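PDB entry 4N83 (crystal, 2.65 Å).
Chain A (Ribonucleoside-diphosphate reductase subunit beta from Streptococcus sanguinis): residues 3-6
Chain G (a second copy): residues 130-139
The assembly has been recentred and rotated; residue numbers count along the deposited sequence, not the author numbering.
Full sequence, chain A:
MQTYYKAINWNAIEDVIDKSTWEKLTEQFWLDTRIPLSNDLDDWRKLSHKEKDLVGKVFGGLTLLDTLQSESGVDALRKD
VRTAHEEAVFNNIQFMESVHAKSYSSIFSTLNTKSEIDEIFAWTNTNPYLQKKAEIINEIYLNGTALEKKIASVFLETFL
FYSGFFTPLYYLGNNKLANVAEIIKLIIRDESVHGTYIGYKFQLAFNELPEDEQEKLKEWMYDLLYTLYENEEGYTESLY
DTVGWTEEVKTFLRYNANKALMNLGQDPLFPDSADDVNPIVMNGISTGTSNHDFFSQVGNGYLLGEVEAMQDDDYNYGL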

ATOM      1  N   THR A   3      13.709  16.064 -15.962  1.00105.42           N
ATOM      2  CA  THR A   3      15.150  15.668 -15.975  1.00106.88           C
ATOM      3  C   THR A   3      15.503  14.813 -14.755  1.00106.92           C
ATOM      4  O   THR A   3      16.104  13.748 -14.898  1.00107.01           O
ATOM      5  CB  THR A   3      16.080  16.904 -16.021  1.00109.17           C
ATOM      6  OG1 THR A   3      15.611  17.828 -17.011  1.00109.21           O
ATOM      7  CG2 THR A   3      17.512  16.500 -16.354  1.00110.42           C
ATOM      8  N   TYR A   4      15.120  15.278 -13.565  1.00107.09           N
ATOM      9  CA  TYR A   4      15.447  14.582 -12.316  1.00107.16           C
ATOM     10  C   TYR A   4      14.494  13.419 -12.016  1.00105.22           C
ATOM     11  O   TYR A   4      14.942  12.297 -11.762  1.00105.13           O
ATOM     12  CB  TYR A   4      15.459  15.560 -11.137  1.00107.89           C
ATOM     13  CG  TYR A   4      15.854  14.914  -9.828  1.00108.07           C
ATOM     14  CD1 TYR A   4      17.165  14.508  -9.601  1.00109.88           C
ATOM     15  CD2 TYR A   4      14.916  14.696  -8.823  1.00106.85           C
ATOM     16  CE1 TYR A   4      17.533  13.909  -8.409  1.00110.41           C
ATOM     17  CE2 TYR A   4      15.275  14.097  -7.627  1.00107.41           C
ATOM     18  CZ  TYR A   4      16.585  13.707  -7.423  1.00109.10           C
ATOM     19  OH  TYR A   4      16.951  13.114  -6.238  1.00109.46           O
ATOM     20  N   TYR A   5      13.190  13.695 -12.031  1.00103.55           N
ATOM     21  CA  TYR A   5      12.168  12.684 -11.734  1.00101.13           C
ATOM     22  C   TYR A   5      11.120  12.634 -12.846  1.00 99.22           C
ATOM     23  O   TYR A   5      11.098  13.495 -13.728  1.00100.26           O
ATOM     24  CB  TYR A   5      11.501  12.979 -10.382  1.00100.98           C
ATOM     25  CG  TYR A   5      11.204  11.743  -9.552  1.00100.10           C
ATOM     26  CD1 TYR A   5       9.894  11.342  -9.296  1.00 98.35           C
ATOM     27  CD2 TYR A   5      12.240  10.975  -9.024  1.00100.90           C
ATOM     28  CE1 TYR A   5       9.627  10.214  -8.536  1.00 97.50           C
ATOM     29  CE2 TYR A   5      11.982   9.846  -8.264  1.00 99.92           C
ATOM     30  CZ  TYR A   5      10.676   9.468  -8.024  1.00 98.39           C
ATOM     31  OH  TYR A   5      10.423   8.346  -7.268  1.00 97.57           O
ATOM     32  N   LYS A   6      10.258  11.621 -12.795  1.00 96.70           N
ATOM     33  CA  LYS A   6       9.267  11.381 -13.845  1.00 94.51           C
ATOM     34  C   LYS A   6       7.862  11.267 -13.258  1.00 91.47           C
ATOM     35  O   LYS A   6       7.642  10.515 -12.308  1.00 90.50           O
ATOM     36  CB  LYS A   6       9.611  10.093 -14.600  1.00 94.90           C
ATOM     37  CG  LYS A   6      10.980  10.106 -15.269  1.00 97.08           C
ATOM     38  CD  LYS A   6      11.360   8.727 -15.791  1.00 96.99           C
ATOM     39  CE  LYS A   6      12.741   8.728 -16.427  1.00 98.83           C
ATOM     40  NZ  LYS A   6      12.784   9.508 -17.696  1.00 99.54           N
TER
ATOM     41  N   LEU G 130       9.404  22.510 -10.655  1.00101.83           N
ATOM     42  CA  LEU G 130       9.026  21.181 -10.165  1.00100.95           C
ATOM     43  C   LEU G 130      10.223  20.235 -10.033  1.00101.42           C
ATOM     44  O   LEU G 130      10.381  19.575  -9.004  1.00102.04           O
ATOM     45  CB  LEU G 130       7.958  20.553 -11.074  1.00100.19           C
ATOM     46  CG  LEU G 130       6.474  20.814 -10.759  1.00 99.05           C
ATOM     47  CD1 LEU G 130       6.222  22.184 -10.140  1.00 99.77           C
ATOM     48  CD2 LEU G 130       5.626  20.625 -12.011  1.00 98.36           C
ATOM     49  N   GLN G 131      11.058  20.171 -11.068  1.00101.32           N
ATOM     50  CA  GLN G 131      12.212  19.266 -11.074  1.00101.43           C
ATOM     51  C   GLN G 131      13.219  19.591  -9.970  1.00102.90           C
ATOM     52  O   GLN G 131      13.842  18.687  -9.415  1.00101.98           O
ATOM     53  CB  GLN G 131      12.910  19.283 -12.438  1.00102.32           C
ATOM     54  CG  GLN G 131      12.085  18.677 -13.565  1.00101.25           C
ATOM     55  CD  GLN G 131      11.824  17.193 -13.382  1.00 99.84           C
ATOM     56  OE1 GLN G 131      12.661  16.466 -12.847  1.00100.57           O
ATOM     57  NE2 GLN G 131      10.660  16.735 -13.829  1.00 98.23           N
ATOM     58  N   LYS G 132      13.366  20.877  -9.658  1.00105.07           N
ATOM     59  CA  LYS G 132      14.263  21.325  -8.588  1.00107.24           C
ATOM     60  C   LYS G 132      13.618  21.163  -7.204  1.00105.37           C
ATOM     61  O   LYS G 132      14.323  20.999  -6.207  1.00105.14           O
ATOM     62  CB  LYS G 132      14.682  22.783  -8.827  1.00109.65           C
ATOM     63  CG  LYS G 132      15.975  23.202  -8.136  1.00112.21           C
ATOM     64  CD  LYS G 132      15.726  23.921  -6.817  1.00112.75           C
ATOM     65  CE  LYS G 132      17.026  24.371  -6.168  1.00115.29           C
ATOM     66  NZ  LYS G 132      17.869  23.226  -5.721  1.00116.09           N
ATOM     67  N   LYS G 133      12.286  21.205  -7.148  1.00103.30           N
ATOM     68  CA  LYS G 133      11.552  20.999  -5.894  1.00101.79           C
ATOM     69  C   LYS G 133      11.614  19.538  -5.448  1.00 99.88           C
ATOM     70  O   LYS G 133      11.813  19.254  -4.267  1.00 99.95           O
ATOM     71  CB  LYS G 133      10.093  21.446  -6.040  1.00101.10           C
ATOM     72  CG  LYS G 133       9.309  21.459  -4.735  1.00100.78           C
ATOM     73  CD  LYS G 133       8.071  22.342  -4.819  1.00100.39           C
ATOM     74  CE  LYS G 133       7.022  21.770  -5.760  1.00 99.51           C
ATOM     75  NZ  LYS G 133       5.835  22.661  -5.883  1.00 99.21           N
ATOM     76  N   ALA G 134      11.441  18.620  -6.397  1.00 98.13           N
ATOM     77  CA  ALA G 134      11.581  17.186  -6.128  1.00 96.45           C
ATOM     78  C   ALA G 134      13.038  16.818  -5.837  1.00 96.80           C
ATOM     79  O   ALA G 134      13.310  15.860  -5.112  1.00 96.00           O
ATOM     80  CB  ALA G 134      11.057  16.374  -7.304  1.00 95.91           C
ATOM     81  N   GLU G 135      13.962  17.587  -6.409  1.00 97.36           N
ATOM     82  CA  GLU G 135      15.397  17.403  -6.189  1.00 97.89           C
ATOM     83  C   GLU G 135      15.780  17.646  -4.730  1.00 97.90           C
ATOM     84  O   GLU G 135      16.613  16.927  -4.175  1.00 98.43           O
ATOM     85  CB  GLU G 135      16.181  18.351  -7.098  1.00 99.10           C
ATOM     86  CG  GLU G 135      17.655  18.029  -7.246  1.00100.40           C
ATOM     87  CD  GLU G 135      18.291  18.806  -8.382  1.00101.61           C
ATOM     88  OE1 GLU G 135      17.913  19.980  -8.591  1.00101.37           O
ATOM     89  OE2 GLU G 135      19.164  18.242  -9.071  1.00103.00           O
ATOM     90  N   ILE G 136      15.167  18.659  -4.119  1.00 97.07           N
ATOM     91  CA  ILE G 136      15.411  18.995  -2.713  1.00 96.95           C
ATOM     92  C   ILE G 136      14.740  17.986  -1.777  1.00 95.03           C
ATOM     93  O   ILE G 136      15.334  17.565  -0.782  1.00 95.29           O
ATOM     94  CB  ILE G 136      14.900  20.415  -2.371  1.00 96.99           C
ATOM     95  CG1 ILE G 136      15.651  21.470  -3.189  1.00 98.71           C
ATOM     96  CG2 ILE G 136      15.064  20.707  -0.882  1.00 97.23           C
ATOM     97  CD1 ILE G 136      14.909  22.783  -3.318  1.00 98.43           C
ATOM     98  N   ILE G 137      13.504  17.608  -2.101  1.00 92.50           N
ATOM     99  CA  ILE G 137      12.709  16.721  -1.249  1.00 90.31           C
ATOM    100  C   ILE G 137      13.238  15.281  -1.258  1.00 89.96           C
ATOM    101  O   ILE G 137      13.300  14.639  -0.208  1.00 89.35           O
ATOM    102  CB  ILE G 137      11.212  16.749  -1.655  1.00 88.83           C
ATOM    103  CG1 ILE G 137      10.608  18.139  -1.403  1.00 88.77           C
ATOM    104  CG2 ILE G 137      10.410  15.693  -0.905  1.00 87.97           C
ATOM    105  CD1 ILE G 137      10.472  18.525   0.057  1.00 88.97           C
ATOM    106  N   ASN G 138      13.622  14.781  -2.431  1.00 89.81           N
ATOM    107  CA  ASN G 138      14.119  13.405  -2.553  1.00 90.12           C
ATOM    108  C   ASN G 138      15.551  13.230  -2.027  1.00 91.91           C
ATOM    109  O   ASN G 138      15.967  12.112  -1.713  1.00 91.98           O
ATOM    110  CB  ASN G 138      14.025  12.923  -4.006  1.00 89.82           C
ATOM    111  CG  ASN G 138      13.951  11.409  -4.118  1.00 89.21           C
ATOM    112  OD1 ASN G 138      13.227  10.756  -3.365  1.00 88.10           O
ATOM    113  ND2 ASN G 138      14.691  10.844  -5.066  1.00 90.23           N
ATOM    114  N   GLU G 139      16.301  14.328  -1.944  1.00 92.98           N
ATOM    115  CA  GLU G 139      17.606  14.328  -1.281  1.00 94.65           C
ATOM    116  C   GLU G 139      17.429  14.052   0.210  1.00 94.18           C
ATOM    117  O   GLU G 139      18.229  13.335   0.813  1.00 95.62           O
ATOM    118  CB  GLU G 139      18.319  15.670  -1.487  1.00 96.39           C
ATOM    119  CG  GLU G 139      19.757  15.721  -0.969  1.00 98.77           C
ATOM    120  CD  GLU G 139      19.876  16.201   0.472  1.00 98.85           C
ATOM    121  OE1 GLU G 139      19.411  17.320   0.780  1.00 97.95           O
ATOM    122  OE2 GLU G 139      20.453  15.464   1.298  1.00 99.43           O
TER

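The contact between these two copies of the ribonucleotide reductase beta subunit is a small one in which an irregular N-terminal segment docks against one side of a helix, its backbone held by a single glutamine and the ring of Tyr4(A) laid along the helical surface. It illustrates a general principle: a segment without regular structure leaves backbone amides and carbonyls unpaired, and a side-chain amide, which carries both a donor and an acceptor, can satisfy them.

Gln131(G) plays that part here. The CA of Gln131(G) and the CA of Tyr4(A) are 5.8 Å apart, the nearest such pair across the two stretches. Although the CA-to-CB bond of Gln131(G) points sideways, m rotamers at chi1 and chi2 bring the carboxamide to the loop. The carboxamide oxygen OE1 of Gln131(G) accepts a nearly straight hydrogen bond from the backbone N of Tyr5(A), at 2.9 Å and 169°. The backbone N of Tyr4(A) lies 2.8 Å from the same OE1 of Gln131(G), but an angle of 130° makes this bond weak despite its shortness. The other half of the amide answers in the opposite sense: NE2 of Gln131(G) donates to the carbonyl O of Tyr5(A) at 3.3 Å. Tyr5(A) is thus read through both its N and its O, a pairing that resembles the one between neighbouring strands of a sheet, with a side chain replacing one of the backbones.

The helix needs its own backbone groups for internal i to i+4 bonds, such as that from Asn138(G) N to Ala134(G) O at 2.9 Å, so the side chains and the outer surface of the turns are what it offers. Tyr4(A) exploits that surface. With its CA-to-CB bond directed toward the helix and chi1 in t, it gives up 118 Å² of the 378 Å² buried by the two stretches together. CA of Glu135(G) sits over one face of the Tyr4(A) ring, 4.0 Å from the ring centroid and 28° off the normal, a CH-pi contact in which a polarised backbone C-H meets the aromatic cloud. Ala134(G), whose small side chain points toward the loop, adds a looser apolar contact, its CB 4.5 Å from CD2 of Tyr4(A).

One turn beyond Ala134(G), Asn138(G) meets the far end of the tyrosine. Its CB lies at the ring edge, near the ring plane, and the ND2 of Asn138(G) donates a long, weak hydrogen bond of 3.4 Å to OH of Tyr4(A). Polar pairings thus flank the ring's packing, with the stronger bonds at the backbone.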